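Local coordinates for probable zinc protease PqqL (Escherichia coli, PDB 6OFS), which probably acts as a periplasmic zinc-dependent endopeptidase of the M16 family, binding one zinc ion per subunit, at residues 672-677 with 699-704. Sequence-based numbering, arbitrary orientation.
Sequences SSPADI and GSIKHS
Pro674 presses the CG and CD side of its ring against the extended backbone of residues 701-703, and this is the tightly packed, buried part of the contact. CG meets Ile701 O at 3.5 Å and, a little farther on, the methyl CG2 of Ile701 at 4.0 Å, while CD rests on His703 CA at 3.6 Å. Ile701 O also accepts a hydrogen bond from Asn502 ND2, and Pro674 touches Asn502 too. With CG2 anti to the backbone N (CG1 at chi1 -61°), Ile701 directs this methyl at the proline; its side chain also touches helix 591-602. Replacing Pro674 by an alanine would remove CG and CD and is likely to open a gap beside Ile701 CG2 and His703 CA.

His703 and Ser704 form the solvent side. Ser673 OG lies at the edge of the exposed His703 ring, near its plane, 3.6 Å from CD2, a van der Waals contact. At the Ser672/Ser704 end, Ser704 N donates a backbone hydrogen bond to Ser672 O (2.9 Å). Ser672 OG turns instead to Gln669 O and Ser706 OG.

The contact thus joins the loop leading into strand 677-682 to the loop following helix 687-697, away from the zinc site. Its chemistry, one backbone hydrogen bond beside a proline packed on main chain, implies cohesion through shape and backbone polarity, with no charge pair between the two segments.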
loop_
_atom_site.group_PDB
_atom_site.type_symbol
_atom_site.label_atom_id
_atom_site.label_comp_id
_atom_site.label_asym_id
_atom_site.label_seq_id
_atom_site.Cartn_x
_atom_site.Cartn_y
_atom_site.Cartn_z
ATOM N N SER A 672 11.873 7.166 17.694
ATOM C CA SER A 672 10.800 6.807 18.638
ATOM C C SER A 672 10.823 7.626 19.928
ATOM O O SER A 672 9.770 7.961 20.460
ATOM C CB SER A 672 10.851 5.317 18.962
ATOM O OG SER A 672 12.080 4.972 19.579
ATOM N N SER A 673 12.022 7.946 20.418
ATOM C CA SER A 673 12.234 8.699 21.639
ATOM C C SER A 673 12.726 10.151 21.336
ATOM O O SER A 673 13.888 10.336 20.944
ATOM C CB SER A 673 13.206 7.941 22.547
ATOM O OG SER A 673 13.454 8.610 23.774
ATOM N N PRO A 674 11.861 11.191 21.543
ATOM C CA PRO A 674 12.290 12.586 21.298
ATOM C C PRO A 674 13.556 13.004 22.035
ATOM O O PRO A 674 14.348 13.763 21.473
ATOM C CB PRO A 674 11.070 13.418 21.720
ATOM C CG PRO A 674 9.916 12.483 21.598
ATOM C CD PRO A 674 10.456 11.144 22.000
ATOM N N ALA A 675 13.774 12.472 23.261
ATOM C CA ALA A 675 14.975 12.710 24.088
ATOM C C ALA A 675 16.285 12.297 23.389
ATOM O O ALA A 675 17.344 12.819 23.729
ATOM C CB ALA A 675 14.853 11.971 25.407
ATOM N N ASP A 676 16.207 11.361 22.426
ATOM C CA ASP A 676 17.348 10.872 21.651
ATOM C C ASP A 676 17.617 11.733 20.387
ATOM O O ASP A 676 18.569 11.467 19.636
ATOM C CB ASP A 676 17.094 9.404 21.240
ATOM C CG ASP A 676 17.145 8.372 22.368
ATOM O OD1 ASP A 676 17.756 8.669 23.437
ATOM O OD2 ASP A 676 16.611 7.252 22.171
ATOM N N ILE A 677 16.770 12.747 20.146
ATOM C CA ILE A 677 16.872 13.549 18.935
ATOM C C ILE A 677 17.442 14.932 19.176
ATOM O O ILE A 677 17.060 15.616 20.124
ATOM C CB ILE A 677 15.521 13.620 18.154
ATOM C CG1 ILE A 677 14.844 12.222 18.039
ATOM C CG2 ILE A 677 15.693 14.290 16.772
ATOM C CD1 ILE A 677 13.314 12.231 17.703
ATOM N N GLY A 699 8.314 20.115 19.157
ATOM C CA GLY A 699 7.929 20.019 20.560
ATOM C C GLY A 699 6.682 19.191 20.783
ATOM O O GLY A 699 6.380 18.793 21.915
ATOM N N SER A 700 5.976 18.909 19.689
ATOM C CA SER A 700 4.736 18.143 19.624
ATOM C C SER A 700 4.953 16.626 19.557
ATOM O O SER A 700 4.035 15.872 19.895
ATOM C CB SER A 700 3.930 18.592 18.412
ATOM O OG SER A 700 3.471 19.917 18.611
ATOM N N ILE A 701 6.142 16.184 19.085
ATOM C CA ILE A 701 6.498 14.771 18.933
ATOM C C ILE A 701 6.519 14.105 20.303
ATOM O O ILE A 701 7.131 14.624 21.237
ATOM C CB ILE A 701 7.796 14.561 18.099
ATOM C CG1 ILE A 701 7.614 15.133 16.673
ATOM C CG2 ILE A 701 8.191 13.070 18.042
ATOM C CD1 ILE A 701 8.897 15.444 15.896
ATOM N N LYS A 702 5.780 12.991 20.421
ATOM C CA LYS A 702 5.609 12.228 21.654
ATOM C C LYS A 702 6.480 10.981 21.677
ATOM O O LYS A 702 6.822 10.430 20.622
ATOM C CB LYS A 702 4.124 11.818 21.851
ATOM C CG LYS A 702 3.097 12.946 21.851
ATOM C CD LYS A 702 3.094 13.773 23.135
ATOM C CE LYS A 702 2.691 15.209 22.880
ATOM N NZ LYS A 702 1.262 15.333 22.482
ATOM N N HIS A 703 6.797 10.524 22.900
ATOM C CA HIS A 703 7.538 9.298 23.137
ATOM C C HIS A 703 6.731 8.087 22.636
ATOM O O HIS A 703 5.511 7.998 22.823
ATOM C CB HIS A 703 7.902 9.158 24.626
ATOM C CG HIS A 703 8.782 7.983 24.933
ATOM N ND1 HIS A 703 8.249 6.757 25.322
ATOM C CD2 HIS A 703 10.134 7.882 24.898
ATOM C CE1 HIS A 703 9.289 5.956 25.501
ATOM N NE2 HIS A 703 10.443 6.588 25.256
ATOM N N SER A 704 7.428 7.199 21.947
ATOM C CA SER A 704 6.906 5.958 21.392
ATOM C C SER A 704 7.714 4.841 22.074
ATOM O O SER A 704 8.947 4.955 22.169
ATOM C CB SER A 704 7.113 5.946 19.873
ATOM O OG SER A 704 6.573 4.797 19.242
#